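Local coordinates for protein secreted effector CSEP0064 (Blumeria graminis f. sp. hordei, PDB 6FMB) that binds host RNA without cleaving it and inhibits the ribosomal RNA degradation set off by ribosome-inactivating proteins, so that host cells stay alive, at residues Tyr71-Lys76 and Glu82-Val87; Ala37-Ile40 and Thr44-Gly47. All coordinates share one frame; numbering follows the deposited sequence. Where two conformers were deposited one is given.

Interaction 1 (Tyr71-Lys76 and Glu82-Val87); sequences YILTNK and EVFSSV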
ATOM      1  N   TYR A  71       0.181   4.903   1.037  1.00  8.96           N
ATOM      2  CA  TYR A  71       0.580   3.526   1.316  1.00  9.49           C
ATOM      3  C   TYR A  71      -0.483   2.555   0.876  1.00  9.08           C
ATOM      4  O   TYR A  71      -1.642   2.926   0.691  1.00  9.98           O
ATOM      5  CB  TYR A  71       0.912   3.320   2.805  1.00 10.29           C
ATOM      6  CG  TYR A  71      -0.232   3.583   3.776  1.00 10.11           C
ATOM      7  CD1 TYR A  71      -1.107   2.559   4.138  1.00 11.23           C
ATOM      8  CD2 TYR A  71      -0.396   4.830   4.383  1.00 11.36           C
ATOM      9  CE1 TYR A  71      -2.128   2.787   5.037  1.00 12.61           C
ATOM     10  CE2 TYR A  71      -1.422   5.057   5.298  1.00 12.09           C
ATOM     11  CZ  TYR A  71      -2.290   4.037   5.610  1.00 13.74           C
ATOM     12  OH  TYR A  71      -3.311   4.264   6.513  1.00 17.35           O
ATOM     13  N   ILE A  72      -0.088   1.295   0.702  1.00  9.14           N
ATOM     14  CA  ILE A  72      -1.026   0.213   0.434  1.00  9.47           C
ATOM     15  C   ILE A  72      -1.168  -0.679   1.661  1.00  9.28           C
ATOM     16  O   ILE A  72      -0.265  -0.761   2.496  1.00  9.38           O
ATOM     17  CB  ILE A  72      -0.612  -0.616  -0.810  1.00 10.37           C
ATOM     18  CG1 ILE A  72       0.583  -1.544  -0.550  1.00 11.06           C
ATOM     19  CG2 ILE A  72      -0.318   0.314  -1.986  1.00 11.32           C
ATOM     20  CD1 ILE A  72       0.664  -2.659  -1.566  1.00 12.26           C
ATOM     21  N   LEU A  73      -2.316  -1.345   1.724  1.00  9.70           N
ATOM     22  CA  LEU A  73      -2.509  -2.529   2.572  1.00  9.97           C
ATOM     23  C   LEU A  73      -2.861  -3.675   1.635  1.00  9.67           C
ATOM     24  O   LEU A  73      -3.728  -3.518   0.750  1.00 10.37           O
ATOM     25  CB  LEU A  73      -3.618  -2.328   3.604  1.00 11.02           C
ATOM     26  CG  LEU A  73      -3.421  -1.221   4.640  1.00 12.98           C
ATOM     27  CD1 LEU A  73      -4.637  -1.099   5.537  1.00 15.05           C
ATOM     28  CD2 LEU A  73      -2.197  -1.461   5.493  1.00 14.83           C
ATOM     29  N   THR A  74      -2.208  -4.821   1.816  1.00  9.85           N
ATOM     30  CA  THR A  74      -2.420  -5.961   0.933  1.00  9.49           C
ATOM     31  C   THR A  74      -2.165  -7.286   1.633  1.00  8.78           C
ATOM     32  O   THR A  74      -1.335  -7.343   2.545  1.00  9.51           O
ATOM     33  CB  THR A  74      -1.487  -5.826  -0.307  1.00 11.02           C
ATOM     34  OG1 THR A  74      -1.846  -6.790  -1.299  1.00 11.22           O
ATOM     35  CG2 THR A  74       0.012  -5.944   0.060  1.00 11.08           C
ATOM     36  N   ASN A  75      -2.850  -8.344   1.205  1.00  9.50           N
ATOM     37  CA  ASN A  75      -2.426  -9.694   1.555  1.00 10.86           C
ATOM     38  C   ASN A  75      -1.518 -10.209   0.410  1.00 12.21           C
ATOM     39  O   ASN A  75      -1.242  -9.480  -0.568  1.00 12.83           O
ATOM     40  CB  ASN A  75      -3.610 -10.604   1.939  1.00 11.09           C
ATOM     41  CG  ASN A  75      -4.594 -10.820   0.823  1.00 11.23           C
ATOM     42  OD1 ASN A  75      -4.358 -10.405  -0.313  1.00 11.50           O
ATOM     43  ND2 ASN A  75      -5.712 -11.475   1.136  1.00 11.99           N
ATOM     44  N   LYS A  76      -0.971 -11.404   0.539  1.00 14.38           N
ATOM     45  CA  LYS A  76       0.091 -11.815  -0.400  1.00 15.61           C
ATOM     46  C   LYS A  76      -0.339 -11.763  -1.885  1.00 16.51           C
ATOM     47  O   LYS A  76       0.413 -11.293  -2.741  1.00 16.82           O
ATOM     48  CB  LYS A  76       0.610 -13.214  -0.022  1.00 19.37           C
ATOM     49  CG  LYS A  76       1.799 -13.724  -0.854  1.00 23.86           C
ATOM     50  CD  LYS A  76       2.300 -15.074  -0.371  1.00 29.81           C
ATOM     51  N   GLU A  82      -5.987  -2.273  -0.860  1.00  9.30           N
ATOM     52  CA  GLU A  82      -6.491  -0.913  -0.771  1.00  9.80           C
ATOM     53  C   GLU A  82      -5.314   0.066  -0.677  1.00  9.67           C
ATOM     54  O   GLU A  82      -4.230  -0.294  -0.238  1.00  9.97           O
ATOM     55  CB  GLU A  82      -7.439  -0.753   0.426  1.00 11.78           C
ATOM     56  CG  GLU A  82      -8.839  -1.356   0.269  1.00 13.93           C
ATOM     57  CD  GLU A  82      -9.777  -1.081   1.437  1.00 15.46           C
ATOM     58  OE1 GLU A  82      -9.364  -1.156   2.593  1.00 16.14           O
ATOM     59  OE2 GLU A  82     -10.970  -0.869   1.171  1.00 22.89           O
ATOM     60  N   VAL A  83      -5.575   1.291  -1.103  1.00  9.42           N
ATOM     61  CA  VAL A  83      -4.603   2.368  -1.130  1.00  8.93           C
ATOM     62  C   VAL A  83      -5.131   3.537  -0.287  1.00  9.07           C
ATOM     63  O   VAL A  83      -6.326   3.853  -0.324  1.00 10.06           O
ATOM     64  CB  VAL A  83      -4.274   2.814  -2.580  1.00  9.96           C
ATOM     65  CG1 VAL A  83      -3.137   3.833  -2.632  1.00 11.68           C
ATOM     66  CG2 VAL A  83      -3.944   1.590  -3.450  1.00 10.83           C
ATOM     67  N   PHE A  84      -4.225   4.176   0.454  1.00 10.05           N
ATOM     68  CA  PHE A  84      -4.558   5.251   1.394  1.00 10.18           C
ATOM     69  C   PHE A  84      -3.572   6.397   1.305  1.00 11.24           C
ATOM     70  O   PHE A  84      -2.423   6.209   0.913  1.00 11.80           O
ATOM     71  CB  PHE A  84      -4.526   4.726   2.845  1.00 12.67           C
ATOM     72  CG  PHE A  84      -5.438   3.583   3.056  1.00 12.90           C
ATOM     73  CD1 PHE A  84      -6.760   3.799   3.396  1.00 12.96           C
ATOM     74  CD2 PHE A  84      -5.004   2.291   2.829  1.00 13.26           C
ATOM     75  CE1 PHE A  84      -7.644   2.731   3.530  1.00 15.82           C
ATOM     76  CE2 PHE A  84      -5.878   1.233   2.939  1.00 15.85           C
ATOM     77  CZ  PHE A  84      -7.203   1.444   3.279  1.00 15.07           C
ATOM     78  N   SER A  85      -4.049   7.583   1.689  1.00 11.86           N
ATOM     79  CA  SER A  85      -3.182   8.724   1.944  0.50 12.84           C
ATOM     80  C   SER A  85      -3.098   8.948   3.443  1.00 13.60           C
ATOM     81  O   SER A  85      -4.060   8.699   4.165  1.00 16.58           O
ATOM     82  CB  SER A  85      -3.768   9.954   1.250  0.50 16.08           C
ATOM     83  OG  SER A  85      -2.851  11.014   1.254  0.50 21.17           O
ATOM     84  N   SER A  86      -1.966   9.436   3.925  1.00 12.28           N
ATOM     85  CA  SER A  86      -1.775   9.702   5.376  1.00 13.01           C
ATOM     86  C   SER A  86      -2.324  11.074   5.801  1.00 13.38           C
ATOM     87  O   SER A  86      -1.586  11.955   6.266  1.00 16.88           O
ATOM     88  CB  SER A  86      -0.293   9.566   5.751  1.00 14.52           C
ATOM     89  OG  SER A  86       0.206   8.274   5.399  1.00 16.35           O
ATOM     90  N   VAL A  87      -3.643  11.193   5.672  1.00 15.01           N
ATOM     91  CA  VAL A  87      -4.457  12.340   6.066  1.00 21.09           C
ATOM     92  C   VAL A  87      -5.534  11.845   7.088  1.00 17.89           C
ATOM     93  O   VAL A  87      -5.345  10.813   7.730  1.00 23.66           O
ATOM     94  CB  VAL A  87      -5.006  13.037   4.807  1.00 22.32           C
ATOM     95  CG1 VAL A  87      -3.851  13.483   3.940  1.00 22.99           C
ATOM     96  CG2 VAL A  87      -5.919  12.145   3.972  1.00 20.78           C
TER
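Tyr-71 and Phe-84 meet at the apolar centre of an antiparallel beta hairpin, whose strands 70-75 and 81-85 form one end of the four-stranded sheet in this RNase-like fold. The two aromatic side chains share a sheet face but do not stack squarely: their planes lie 27° apart and the rings are laterally displaced, with little of one over the other. What lies over the tyrosine ring is instead the methylene of its partner, a CH-pi contact in which Phe-84 CB stands 3.6 Å from Tyr-71 CZ. The tyrosine reaches this place because its CG sits between the backbone N and the carbonyl carbon (chi1 61°), which swings the ring across toward the neighbouring strand. Leu-73 extends the same patch, its CD1 methyl 3.7 Å from Phe-84 CE2, the two side chains running roughly perpendicular. The opposite face of the hairpin carries the non-hydrogen-bonded pair Ile-72 and Val-83, joined through their CG2 methyls at 4.1 Å and buried beneath helix 14-24, where Ile-72 meets Ala-20 and Val-21, and Val-83 meets Val-17.

Between these faces runs the backbone seam. Tyr-71 and Phe-84 exchange two hydrogen bonds, N to O in each direction at 2.9 Å, and Leu-73 and Glu-82 form a second hydrogen-bonded pair. Between the two pairs, Ile-72 CA makes a CA-H...O contact of 3.3 Å with Glu-82 O. Farther out, the Glu-82 carboxylate turns to the hydroxyl of Tyr-80 through OE1, while Asn-75 OD1 accepts from Tyr-80 N near the hairpin turn. At the other end Ser-86, centre of an inverse gamma turn, places its hydroxyl in the plane of the Tyr-71 ring at the edge, with Ser-86 OG 3.6 Å from Tyr-71 CE2.

Interaction 2 (Ala37-Ile40 and Thr44-Gly47); sequences ATFI and TFSG
The rings of Phe-39 and Phe-45 form a T-shaped, edge-to-face pair, with the edge of Phe-45 directed at one face of Phe-39. Their planes are turned 63° against each other and the centroids lie 4.9 Å apart, so the pair is inclined rather than perpendicular. Phe-45 CE2 sits above the Phe-39 ring but toward its rim, displaced from the centre of the face. The closest approach, 3.6 Å, is between Phe-45 CD2 and Phe-39 CG, and Phe-45 CD2 also packs against Phe-39 CB at 3.7 Å. The contact runs along one side of Phe-39, from CB through CG and CD2 to CE2. Both CB atoms point toward the facing segment, and each CG lies beside its own backbone N, opposite the carbonyl carbon (chi1 -59° for Phe-39 and -69° for Phe-45), an orientation that brings the two rings together.

No hydrogen bond links 37-40 directly to 44-47; the polar ties run through the short connection between them. Ser-43 OG is hydrogen-bonded to both Ile-40 O and Phe-45 N, and Ser-46 OG is hydrogen-bonded to Gly-42 N, tying the loop to the segments that carry the rings. Ser-46 itself comes only to the margin of the contact, with its CA 4.5 Å from Ile-40 O.

This is surface packing at the edge of the fold. Outermost strand 37-39 pairs with strand 51-56 through backbone hydrogen bonds between Ala-37 and Gln-53 and between Phe-39 and Val-51, and Phe-45 folds back from the loop between these strands onto Val-51.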
ATOM      1  N   ALA A  37       4.954  -2.903   7.743  1.00 10.15           N
ATOM      2  CA  ALA A  37       4.240  -3.312   8.947  1.00  9.70           C
ATOM      3  C   ALA A  37       3.538  -4.632   8.631  1.00 10.23           C
ATOM      4  O   ALA A  37       3.135  -4.875   7.477  1.00 10.01           O
ATOM      5  CB  ALA A  37       3.221  -2.262   9.386  1.00 11.17           C
ATOM      6  N   THR A  38       3.361  -5.479   9.650  1.00 10.66           N
ATOM      7  CA  THR A  38       2.687  -6.759   9.471  1.00 11.32           C
ATOM      8  C   THR A  38       1.491  -6.866  10.404  1.00 11.84           C
ATOM      9  O   THR A  38       1.489  -6.355  11.536  1.00 13.84           O
ATOM     10  CB  THR A  38       3.618  -7.961   9.714  1.00 14.87           C
ATOM     11  OG1 THR A  38       4.039  -7.988  11.083  1.00 18.06           O
ATOM     12  CG2 THR A  38       4.830  -7.901   8.809  1.00 14.20           C
ATOM     13  N   PHE A  39       0.465  -7.552   9.915  1.00 11.09           N
ATOM     14  CA  PHE A  39      -0.769  -7.817  10.656  1.00 11.33           C
ATOM     15  C   PHE A  39      -1.025  -9.302  10.521  1.00 12.45           C
ATOM     16  O   PHE A  39      -1.465  -9.767   9.470  1.00 12.40           O
ATOM     17  CB  PHE A  39      -1.947  -7.005  10.101  1.00 12.02           C
ATOM     18  CG  PHE A  39      -1.722  -5.526  10.153  1.00 13.08           C
ATOM     19  CD1 PHE A  39      -1.036  -4.868   9.135  1.00 13.38           C
ATOM     20  CD2 PHE A  39      -2.193  -4.775  11.222  1.00 15.94           C
ATOM     21  CE1 PHE A  39      -0.819  -3.493   9.195  1.00 15.11           C
ATOM     22  CE2 PHE A  39      -2.001  -3.404  11.272  1.00 16.99           C
ATOM     23  CZ  PHE A  39      -1.303  -2.765  10.264  1.00 17.58           C
ATOM     24  N   ILE A  40      -0.701 -10.041  11.582  1.00 12.63           N
ATOM     25  CA  ILE A  40      -0.709 -11.499  11.542  1.00 13.77           C
ATOM     26  C   ILE A  40      -1.992 -12.059  12.179  1.00 15.40           C
ATOM     27  O   ILE A  40      -2.892 -11.330  12.582  1.00 15.23           O
ATOM     28  CB  ILE A  40       0.598 -12.087  12.180  1.00 14.32           C
ATOM     29  CG1 ILE A  40       0.713 -11.780  13.691  1.00 14.77           C
ATOM     30  CG2 ILE A  40       1.830 -11.568  11.431  1.00 15.83           C
ATOM     31  CD1 ILE A  40       1.698 -12.691  14.409  1.00 16.07           C
ATOM     32  N   THR A  44      -6.503  -7.378  13.598  1.00 15.05           N
ATOM     33  CA  THR A  44      -7.751  -6.900  12.986  1.00 15.22           C
ATOM     34  C   THR A  44      -7.918  -7.346  11.529  1.00 13.43           C
ATOM     35  O   THR A  44      -9.001  -7.174  10.954  1.00 14.39           O
ATOM     36  CB  THR A  44      -7.898  -5.363  13.060  1.00 18.44           C
ATOM     37  OG1 THR A  44      -6.826  -4.737  12.345  1.00 19.32           O
ATOM     38  CG2 THR A  44      -7.946  -4.866  14.522  1.00 19.42           C
ATOM     39  N   PHE A  45      -6.864  -7.906  10.928  1.00 12.52           N
ATOM     40  CA  PHE A  45      -6.919  -8.415   9.548  1.00 12.06           C
ATOM     41  C   PHE A  45      -6.912  -9.958   9.486  1.00 11.78           C
ATOM     42  O   PHE A  45      -6.806 -10.531   8.415  1.00 12.77           O
ATOM     43  CB  PHE A  45      -5.741  -7.848   8.737  1.00 12.42           C
ATOM     44  CG  PHE A  45      -5.836  -6.369   8.461  1.00 13.06           C
ATOM     45  CD1 PHE A  45      -6.549  -5.883   7.370  1.00 13.29           C
ATOM     46  CD2 PHE A  45      -5.217  -5.464   9.293  1.00 14.63           C
ATOM     47  CE1 PHE A  45      -6.629  -4.516   7.112  1.00 13.79           C
ATOM     48  CE2 PHE A  45      -5.306  -4.098   9.060  1.00 15.31           C
ATOM     49  CZ  PHE A  45      -6.009  -3.619   7.967  1.00 14.71           C
ATOM     50  N   SER A  46      -7.066 -10.619  10.632  1.00 12.92           N
ATOM     51  CA  SER A  46      -6.894 -12.060  10.746  1.00 14.39           C
ATOM     52  C   SER A  46      -7.621 -12.859   9.669  1.00 14.73           C
ATOM     53  O   SER A  46      -7.055 -13.772   9.066  1.00 15.51           O
ATOM     54  CB  SER A  46      -7.370 -12.528  12.119  1.00 16.51           C
ATOM     55  OG  SER A  46      -6.896 -13.828  12.389  1.00 20.93           O
ATOM     56  N   GLY A  47      -8.868 -12.490   9.413  1.00 13.37           N
ATOM     57  CA  GLY A  47      -9.691 -13.259   8.491  1.00 13.68           C
ATOM     58  C   GLY A  47      -9.268 -13.269   7.034  1.00 13.05           C
ATOM     59  O   GLY A  47      -9.685 -14.164   6.307  1.00 13.32           O
TER

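Overall arrangement
Interactions 1 and 2 show how a single sheet can gather local contacts into a continuous apolar surface. Strand 37-39 of interaction 2 and strand 81-85 of interaction 1 are the two outermost strands of the four-stranded antiparallel sheet, with 51-56 and 70-75 between them. The contact centres are about 13 Å apart, yet the loop ring of Phe-45 closes the gap: its CZ packs 3.8 Å from Leu-73 CD1. The centre of interaction 1 is about 3 Å from the centre of the chain, that of interaction 2 about 14 Å from it, so the apolar run, with Leu-73 as its aliphatic link, passes from near the middle of this RNA-binding protein to its periphery.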